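Local coordinates for protein putative D-arabinose 5-phosphate isomerase (Klebsiella pneumoniae subsp. pneumoniae, PDB 3K2V) that probably belongs to an enzyme interconverting D-arabinose 5-phosphate and D-ribulose 5-phosphate, and here forms its CBS-domain pair, which binds CMP-Kdo, at residues Met34-Gln46 with Glu55-Cys67. Numbering follows the deposited sequence.
Sequences MHTGDEIPHVGLQ and EITRKNLGMTAIC. With CMK (cytidine 5'-monophosphate 3-deoxy-beta-D-gulo-oct-2-ulo-pyranosonic acid), chain G.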
HETATM    1  N   MSE A  34      -8.079   8.227  14.224  1.00 19.57           N
HETATM    2  CA  MSE A  34      -8.587   8.034  12.891  1.00 18.04           C
HETATM    3  C   MSE A  34      -8.822   9.351  12.137  1.00 17.57           C
HETATM    4  O   MSE A  34      -9.031  10.409  12.740  1.00 15.88           O
HETATM    5  CB  MSE A  34      -9.893   7.248  12.934  1.00 17.76           C
HETATM    6  CG  MSE A  34     -11.055   8.008  13.532  1.00 17.70           C
HETATM    7 SE   MSE A  34     -12.578   6.868  13.738  0.80 17.87          SE
HETATM    8  CE  MSE A  34     -13.818   8.130  14.409  1.00 16.77           C
ATOM      9  N   HIS A  35      -8.822   9.250  10.810  1.00 17.26           N
ATOM     10  CA  HIS A  35      -9.236  10.328   9.925  1.00 17.17           C
ATOM     11  C   HIS A  35     -10.753  10.390   9.875  1.00 17.09           C
ATOM     12  O   HIS A  35     -11.425   9.371   9.724  1.00 17.71           O
ATOM     13  CB  HIS A  35      -8.658  10.098   8.512  1.00 18.06           C
ATOM     14  CG  HIS A  35      -7.167  10.036   8.508  1.00 19.35           C
ATOM     15  ND1 HIS A  35      -6.380  11.161   8.624  1.00 23.77           N
ATOM     16  CD2 HIS A  35      -6.321   8.977   8.504  1.00 22.02           C
ATOM     17  CE1 HIS A  35      -5.107  10.797   8.649  1.00 25.47           C
ATOM     18  NE2 HIS A  35      -5.045   9.477   8.566  1.00 23.17           N
ATOM     19  N   THR A  36     -11.291  11.594   9.984  1.00 16.86           N
ATOM     20  CA  THR A  36     -12.737  11.818   9.979  1.00 17.31           C
ATOM     21  C   THR A  36     -13.048  12.960   9.049  1.00 17.50           C
ATOM     22  O   THR A  36     -12.141  13.621   8.544  1.00 17.34           O
ATOM     23  CB  THR A  36     -13.244  12.182  11.391  1.00 17.99           C
ATOM     24  OG1 THR A  36     -12.688  13.435  11.768  1.00 16.21           O
ATOM     25  CG2 THR A  36     -12.805  11.142  12.394  1.00 17.33           C
ATOM     26  N   GLY A  37     -14.334  13.173   8.799  1.00 19.04           N
ATOM     27  CA  GLY A  37     -14.796  14.329   8.040  1.00 20.03           C
ATOM     28  C   GLY A  37     -14.252  14.305   6.625  1.00 21.02           C
ATOM     29  O   GLY A  37     -14.251  13.259   5.962  1.00 20.68           O
ATOM     30  N   ASP A  38     -13.730  15.446   6.197  1.00 21.55           N
ATOM     31  CA  ASP A  38     -13.186  15.584   4.858  1.00 22.87           C
ATOM     32  C   ASP A  38     -11.933  14.772   4.627  1.00 21.22           C
ATOM     33  O   ASP A  38     -11.553  14.611   3.467  1.00 21.89           O
ATOM     34  CB  ASP A  38     -12.865  17.044   4.542  1.00 24.50           C
ATOM     35  CG  ASP A  38     -14.111  17.925   4.448  1.00 29.91           C
ATOM     36  OD1 ASP A  38     -15.222  17.398   4.207  1.00 35.76           O
ATOM     37  OD2 ASP A  38     -13.969  19.163   4.612  1.00 36.33           O
ATOM     38  N   GLU A  39     -11.291  14.262   5.689  1.00 19.30           N
ATOM     39  CA  GLU A  39     -10.107  13.440   5.472  0.50 18.82           C
ATOM     40  C   GLU A  39     -10.464  11.979   5.124  1.00 18.23           C
ATOM     41  O   GLU A  39      -9.585  11.211   4.754  1.00 17.69           O
ATOM     42  CB  GLU A  39      -9.136  13.524   6.651  0.50 18.69           C
ATOM     43  CG  GLU A  39      -8.419  14.868   6.748  0.50 19.44           C
ATOM     44  CD  GLU A  39      -9.313  15.960   7.307  0.50 21.89           C
ATOM     45  OE1 GLU A  39      -9.622  16.910   6.560  0.50 25.32           O
ATOM     46  OE2 GLU A  39      -9.724  15.866   8.492  0.50 23.29           O
ATOM     47  N   ILE A  40     -11.736  11.602   5.242  1.00 17.55           N
ATOM     48  CA  ILE A  40     -12.173  10.261   4.857  1.00 17.70           C
ATOM     49  C   ILE A  40     -12.274  10.197   3.319  1.00 17.14           C
ATOM     50  O   ILE A  40     -12.951  11.011   2.706  1.00 16.53           O
ATOM     51  CB  ILE A  40     -13.561   9.876   5.446  1.00 17.81           C
ATOM     52  CG1 ILE A  40     -13.562   9.935   6.973  1.00 18.67           C
ATOM     53  CG2 ILE A  40     -13.999   8.454   4.999  1.00 17.13           C
ATOM     54  CD1 ILE A  40     -14.973   9.734   7.564  1.00 17.61           C
ATOM     55  N   PRO A  41     -11.596   9.225   2.699  1.00 17.08           N
ATOM     56  CA  PRO A  41     -11.832   8.984   1.270  1.00 16.65           C
ATOM     57  C   PRO A  41     -13.093   8.177   1.022  1.00 16.07           C
ATOM     58  O   PRO A  41     -13.210   7.032   1.460  1.00 16.78           O
ATOM     59  CB  PRO A  41     -10.593   8.211   0.828  1.00 16.30           C
ATOM     60  CG  PRO A  41     -10.120   7.514   2.058  1.00 18.02           C
ATOM     61  CD  PRO A  41     -10.646   8.261   3.274  1.00 17.91           C
ATOM     62  N   HIS A  42     -14.038   8.778   0.342  1.00 16.21           N
ATOM     63  CA  HIS A  42     -15.228   8.063  -0.041  1.00 16.86           C
ATOM     64  C   HIS A  42     -15.841   8.662  -1.281  1.00 16.66           C
ATOM     65  O   HIS A  42     -15.725   9.875  -1.530  1.00 16.58           O
ATOM     66  CB  HIS A  42     -16.245   7.991   1.095  1.00 17.77           C
ATOM     67  CG  HIS A  42     -16.795   9.316   1.515  1.00 19.75           C
ATOM     68  ND1 HIS A  42     -17.925   9.868   0.945  1.00 22.33           N
ATOM     69  CD2 HIS A  42     -16.384  10.191   2.464  1.00 23.09           C
ATOM     70  CE1 HIS A  42     -18.173  11.034   1.515  1.00 23.68           C
ATOM     71  NE2 HIS A  42     -17.271  11.239   2.462  1.00 22.56           N
ATOM     72  N   VAL A  43     -16.421   7.780  -2.101  1.00 15.95           N
ATOM     73  CA  VAL A  43     -17.201   8.169  -3.266  1.00 16.32           C
ATOM     74  C   VAL A  43     -18.523   7.425  -3.218  1.00 16.15           C
ATOM     75  O   VAL A  43     -18.712   6.515  -2.424  1.00 15.35           O
ATOM     76  CB  VAL A  43     -16.476   7.871  -4.609  1.00 16.78           C
ATOM     77  CG1 VAL A  43     -15.126   8.603  -4.660  1.00 18.40           C
ATOM     78  CG2 VAL A  43     -16.270   6.359  -4.833  1.00 15.41           C
ATOM     79  N   GLY A  44     -19.449   7.856  -4.054  1.00 17.10           N
ATOM     80  CA  GLY A  44     -20.757   7.231  -4.147  1.00 17.77           C
ATOM     81  C   GLY A  44     -20.810   6.047  -5.084  1.00 18.17           C
ATOM     82  O   GLY A  44     -19.872   5.779  -5.868  1.00 17.30           O
ATOM     83  N   LEU A  45     -21.945   5.363  -5.032  1.00 18.32           N
ATOM     84  CA  LEU A  45     -22.145   4.135  -5.786  1.00 19.45           C
ATOM     85  C   LEU A  45     -22.130   4.361  -7.294  1.00 19.47           C
ATOM     86  O   LEU A  45     -21.759   3.450  -8.030  1.00 20.46           O
ATOM     87  CB  LEU A  45     -23.458   3.449  -5.389  1.00 20.04           C
ATOM     88  CG  LEU A  45     -23.708   2.053  -5.991  1.00 22.27           C
ATOM     89  CD1 LEU A  45     -22.627   1.096  -5.510  1.00 23.20           C
ATOM     90  CD2 LEU A  45     -25.104   1.553  -5.610  1.00 24.35           C
ATOM     91  N   GLN A  46     -22.489   5.558  -7.766  1.00 18.55           N
ATOM     92  CA  GLN A  46     -22.457   5.841  -9.206  1.00 19.40           C
ATOM     93  C   GLN A  46     -21.124   6.446  -9.690  1.00 17.95           C
ATOM     94  O   GLN A  46     -21.023   6.840 -10.838  1.00 17.69           O
ATOM     95  CB  GLN A  46     -23.613   6.782  -9.626  1.00 20.17           C
ATOM     96  CG  GLN A  46     -24.986   6.460  -9.014  1.00 25.79           C
ATOM     97  CD  GLN A  46     -25.348   4.993  -9.108  1.00 29.91           C
ATOM     98  OE1 GLN A  46     -25.128   4.356 -10.135  1.00 35.21           O
ATOM     99  NE2 GLN A  46     -25.902   4.446  -8.026  1.00 34.55           N
ATOM    100  N   GLU A  55     -10.085  10.464  -5.757  1.00 16.09           N
ATOM    101  CA  GLU A  55     -10.373  10.546  -4.326  1.00 16.45           C
ATOM    102  C   GLU A  55      -9.263   9.862  -3.544  1.00 16.65           C
ATOM    103  O   GLU A  55      -8.807  10.413  -2.528  1.00 16.78           O
ATOM    104  CB  GLU A  55     -11.736   9.935  -4.003  1.00 17.13           C
ATOM    105  CG  GLU A  55     -12.146   9.940  -2.502  1.00 17.86           C
ATOM    106  CD  GLU A  55     -12.556  11.313  -1.947  1.00 21.80           C
ATOM    107  OE1 GLU A  55     -12.525  12.309  -2.705  1.00 25.73           O
ATOM    108  OE2 GLU A  55     -12.918  11.392  -0.732  1.00 20.18           O
ATOM    109  N   ILE A  56      -8.798   8.705  -4.037  1.00 16.22           N
ATOM    110  CA  ILE A  56      -7.673   8.000  -3.435  1.00 16.42           C
ATOM    111  C   ILE A  56      -6.449   8.911  -3.400  1.00 16.71           C
ATOM    112  O   ILE A  56      -5.794   9.037  -2.348  1.00 17.42           O
ATOM    113  CB  ILE A  56      -7.313   6.668  -4.166  1.00 16.12           C
ATOM    114  CG1 ILE A  56      -8.416   5.633  -3.990  1.00 17.07           C
ATOM    115  CG2 ILE A  56      -5.945   6.118  -3.650  1.00 16.17           C
ATOM    116  CD1 ILE A  56      -8.195   4.305  -4.824  1.00 17.29           C
ATOM    117  N   THR A  57      -6.140   9.555  -4.528  1.00 15.85           N
ATOM    118  CA  THR A  57      -4.979  10.422  -4.594  1.00 16.04           C
ATOM    119  C   THR A  57      -5.095  11.591  -3.617  1.00 16.66           C
ATOM    120  O   THR A  57      -4.159  11.879  -2.875  1.00 16.43           O
ATOM    121  CB  THR A  57      -4.769  10.962  -6.015  1.00 16.36           C
ATOM    122  OG1 THR A  57      -4.643   9.849  -6.911  1.00 15.13           O
ATOM    123  CG2 THR A  57      -3.523  11.815  -6.071  1.00 16.65           C
ATOM    124  N   ARG A  58      -6.253  12.235  -3.599  1.00 16.91           N
ATOM    125  CA  ARG A  58      -6.414  13.400  -2.764  0.50 17.46           C
ATOM    126  C   ARG A  58      -6.360  13.118  -1.278  1.00 17.91           C
ATOM    127  O   ARG A  58      -5.815  13.919  -0.543  1.00 16.44           O
ATOM    128  CB  ARG A  58      -7.668  14.164  -3.134  0.50 17.53           C
ATOM    129  CG  ARG A  58      -7.403  14.921  -4.379  0.50 17.13           C
ATOM    130  CD  ARG A  58      -8.636  15.344  -5.056  0.50 18.18           C
ATOM    131  NE  ARG A  58      -8.280  16.229  -6.153  0.50 18.79           N
ATOM    132  CZ  ARG A  58      -9.167  16.877  -6.888  0.50 20.96           C
ATOM    133  NH1 ARG A  58     -10.464  16.734  -6.606  0.50 20.64           N
ATOM    134  NH2 ARG A  58      -8.756  17.671  -7.879  0.50 20.45           N
ATOM    135  N   LYS A  59      -6.875  11.976  -0.831  1.00 17.76           N
ATOM    136  CA  LYS A  59      -6.931  11.732   0.617  1.00 18.55           C
ATOM    137  C   LYS A  59      -5.714  10.988   1.144  1.00 18.69           C
ATOM    138  O   LYS A  59      -5.519  10.888   2.368  1.00 18.41           O
ATOM    139  CB  LYS A  59      -8.248  11.059   1.016  1.00 18.74           C
ATOM    140  CG  LYS A  59      -9.521  11.791   0.547  1.00 21.44           C
ATOM    141  CD  LYS A  59      -9.583  13.263   0.922  1.00 22.58           C
ATOM    142  CE  LYS A  59     -10.862  13.968   0.429  1.00 22.71           C
ATOM    143  NZ  LYS A  59     -12.143  13.355   0.862  1.00 20.63           N
ATOM    144  N   ASN A  60      -4.894  10.491   0.221  1.00 18.48           N
ATOM    145  CA  ASN A  60      -3.557  10.045   0.505  1.00 19.49           C
ATOM    146  C   ASN A  60      -3.433   8.802   1.425  1.00 19.45           C
ATOM    147  O   ASN A  60      -2.415   8.613   2.115  1.00 19.80           O
ATOM    148  CB  ASN A  60      -2.763  11.235   1.081  1.00 21.10           C
ATOM    149  CG  ASN A  60      -1.296  11.042   0.966  1.00 23.42           C
ATOM    150  OD1 ASN A  60      -0.796  10.550  -0.050  1.00 26.91           O
ATOM    151  ND2 ASN A  60      -0.576  11.389   2.030  1.00 30.63           N
ATOM    152  N   LEU A  61      -4.446   7.950   1.408  1.00 18.25           N
ATOM    153  CA  LEU A  61      -4.467   6.734   2.205  1.00 18.99           C
ATOM    154  C   LEU A  61      -4.387   5.446   1.373  1.00 19.29           C
ATOM    155  O   LEU A  61      -4.516   4.344   1.922  1.00 20.89           O
ATOM    156  CB  LEU A  61      -5.768   6.707   3.010  1.00 18.61           C
ATOM    157  CG  LEU A  61      -5.966   7.870   3.968  1.00 20.17           C
ATOM    158  CD1 LEU A  61      -7.320   7.771   4.590  1.00 19.51           C
ATOM    159  CD2 LEU A  61      -4.888   7.879   5.039  1.00 21.94           C
ATOM    160  N   GLY A  62      -4.248   5.562   0.054  1.00 19.04           N
ATOM    161  CA  GLY A  62      -4.125   4.388  -0.799  1.00 18.39           C
ATOM    162  C   GLY A  62      -5.420   3.613  -1.037  1.00 18.15           C
ATOM    163  O   GLY A  62      -5.404   2.525  -1.618  1.00 17.99           O
HETATM  164  N   MSE A  63      -6.537   4.182  -0.620  1.00 17.33           N
HETATM  165  CA  MSE A  63      -7.817   3.526  -0.746  0.70 18.39           C
HETATM  166  C   MSE A  63      -8.947   4.519  -0.647  1.00 16.83           C
HETATM  167  O   MSE A  63      -8.752   5.658  -0.221  1.00 17.75           O
HETATM  168  CB  MSE A  63      -8.006   2.450   0.350  0.70 19.52           C
HETATM  169  CG  MSE A  63      -7.892   2.968   1.780  0.70 23.45           C
HETATM  170 SE   MSE A  63      -9.363   2.306   2.909  0.60 40.61          SE
HETATM  171  CE  MSE A  63     -10.784   3.295   2.086  0.70 29.62           C
ATOM    172  N   THR A  64     -10.121   4.080  -1.066  1.00 15.84           N
ATOM    173  CA  THR A  64     -11.350   4.792  -0.864  1.00 15.71           C
ATOM    174  C   THR A  64     -12.461   3.828  -0.488  1.00 16.17           C
ATOM    175  O   THR A  64     -12.483   2.683  -0.934  1.00 15.87           O
ATOM    176  CB  THR A  64     -11.765   5.624  -2.110  1.00 16.21           C
ATOM    177  OG1 THR A  64     -12.903   6.445  -1.796  1.00 16.77           O
ATOM    178  CG2 THR A  64     -12.067   4.725  -3.347  1.00 15.56           C
ATOM    179  N   ALA A  65     -13.374   4.308   0.345  1.00 15.94           N
ATOM    180  CA  ALA A  65     -14.645   3.663   0.554  1.00 15.88           C
ATOM    181  C   ALA A  65     -15.634   4.052  -0.547  1.00 15.59           C
ATOM    182  O   ALA A  65     -15.506   5.094  -1.212  1.00 16.15           O
ATOM    183  CB  ALA A  65     -15.235   4.073   1.957  1.00 14.95           C
ATOM    184  N   ILE A  66     -16.622   3.198  -0.721  1.00 15.33           N
ATOM    185  CA  ILE A  66     -17.781   3.485  -1.535  1.00 15.39           C
ATOM    186  C   ILE A  66     -18.958   3.397  -0.566  1.00 16.03           C
ATOM    187  O   ILE A  66     -19.171   2.355   0.069  1.00 16.31           O
ATOM    188  CB  ILE A  66     -17.976   2.472  -2.680  1.00 15.70           C
ATOM    189  CG1 ILE A  66     -16.807   2.523  -3.688  1.00 16.06           C
ATOM    190  CG2 ILE A  66     -19.297   2.783  -3.426  1.00 14.21           C
ATOM    191  CD1 ILE A  66     -15.533   1.758  -3.288  1.00 16.34           C
ATOM    192  N   CYS A  67     -19.672   4.506  -0.417  1.00 17.00           N
ATOM    193  CA  CYS A  67     -20.740   4.659   0.581  1.00 17.88           C
ATOM    194  C   CYS A  67     -22.037   5.086  -0.066  1.00 18.60           C
ATOM    195  O   CYS A  67     -22.040   5.747  -1.099  1.00 19.68           O
ATOM    196  CB  CYS A  67     -20.352   5.728   1.613  1.00 17.78           C
ATOM    197  SG  CYS A  67     -18.960   5.259   2.639  1.00 22.23           S
TER
HETATM  198  N1C CMK G   1       9.049   4.552  -3.692  0.75 35.70           N
HETATM  199  C2C CMK G   1      10.483   4.606  -3.717  0.75 35.78           C
HETATM  200  N3C CMK G   1      11.200   3.636  -3.032  0.75 32.27           N
HETATM  201  C4C CMK G   1      10.553   2.619  -2.319  0.75 36.21           C
HETATM  202  C5C CMK G   1       9.167   2.564  -2.284  0.75 36.41           C
HETATM  203  C6C CMK G   1       8.419   3.535  -2.964  0.75 35.82           C
HETATM  204  O2C CMK G   1      11.085   5.477  -4.344  0.75 31.44           O
HETATM  205  N4C CMK G   1      11.296   1.712  -1.686  0.75 36.96           N
HETATM  206  C1' CMK G   1       8.253   5.595  -4.426  0.75 35.94           C
HETATM  207  C2' CMK G   1       7.134   5.025  -5.330  0.75 33.76           C
HETATM  208  O2' CMK G   1       7.631   4.635  -6.632  0.75 28.75           O
HETATM  209  C3' CMK G   1       6.162   6.202  -5.414  0.75 34.02           C
HETATM  210  C4' CMK G   1       6.409   7.016  -4.116  0.75 34.66           C
HETATM  211  O4' CMK G   1       7.600   6.475  -3.474  0.75 33.24           O
HETATM  212  O3' CMK G   1       6.480   6.983  -6.574  0.75 33.03           O
HETATM  213  C5' CMK G   1       5.328   6.680  -3.038  0.75 35.58           C
HETATM  214  O5' CMK G   1       5.219   5.206  -2.850  0.75 36.82           O
HETATM  215  PA  CMK G   1       3.725   4.569  -2.730  0.75 38.43           P
HETATM  216  O1A CMK G   1       3.224   4.706  -4.197  0.75 38.36           O
HETATM  217  O2A CMK G   1       3.763   3.181  -2.229  0.75 32.74           O
HETATM  218  O6  CMK G   1       1.385   6.354  -0.131  0.75 50.18           O
HETATM  219  C2  CMK G   1       1.524   5.836  -1.500  0.75 50.26           C
HETATM  220  O2  CMK G   1       2.955   5.612  -1.717  0.75 44.60           O
HETATM  221  C3  CMK G   1       0.759   4.521  -1.623  0.75 49.98           C
HETATM  222  C4  CMK G   1      -0.680   4.681  -1.143  0.75 51.17           C
HETATM  223  O4  CMK G   1      -1.320   3.398  -1.236  0.75 53.81           O
HETATM  224  C5  CMK G   1      -0.733   5.225   0.281  0.75 51.61           C
HETATM  225  C6  CMK G   1       0.003   6.576   0.280  0.75 52.63           C
HETATM  226  C7  CMK G   1      -0.013   7.495   1.529  0.75 54.95           C
HETATM  227  C1  CMK G   1       0.998   6.794  -2.601  0.75 51.22           C
HETATM  228  O1X CMK G   1       1.618   6.753  -3.683  0.75 54.45           O
HETATM  229  O1Y CMK G   1      -0.032   7.487  -2.395  0.75 51.70           O
HETATM  230  O5  CMK G   1      -0.077   4.319   1.162  0.75 51.02           O
HETATM  231  C8  CMK G   1       0.702   6.935   2.750  0.75 56.28           C
HETATM  232  O8  CMK G   1       1.275   8.032   3.501  0.75 57.25           O
HETATM  233  O7  CMK G   1       0.626   8.742   1.210  0.75 54.67           O
HETATM  234  O   HOH W   1      -7.004  11.981   4.288  1.00 18.48           O
HETATM  235  O   HOH W   2     -23.965   6.268  -3.160  1.00 18.22           O
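H35 lays its ring obliquely against L61 CD2, in the loop that leads into a parallel beta-alpha-beta unit of the first CBS domain. Strand 42-43 pairs with strand 63-67, and helix 49-59 makes the crossover. D38 and I40 both turn their carbonyl oxygens to K59 of that helix. K59 NZ donates to D38 O at 3.0 Å and to I40 O from above the carbonyl plane. The lysine chain bends at chi2 (-52°) and again at chi4, which curls the ammonium back to the loop. The same NZ forms a salt bridge to E55 OE2 at 2.6 Å. Between D38 and I40, E39 O shares a bridging water with K59 O, near the helix end. The P41 ring packs against helix and turn: CB rests on K59 CB, and CD meets L61 CD1 at 3.6 Å. The turn N60-G62 lines the ligand pocket, where N60 OD1 accepts a hydrogen bond from O7 of CMP-Kdo. A65 N donates a hydrogen bond to P41 O, the first rung of the parallel ladder. H42 N turns from the strand to E55 OE2, 3.0 Å away. H42 N and K59 NZ grip that oxygen from opposite faces of the carboxylate plane, which probably holds the group in place. On the other side of the sheet from H42 and A65, V43 CG1 lies on E55 CB and CG2 packs beside I66 CG1. A65 O accepts from V43 N and T64 OG1, and V43 O from C67 N. Past G44, a water links L45 N to C67 O, 2.9 Å from each.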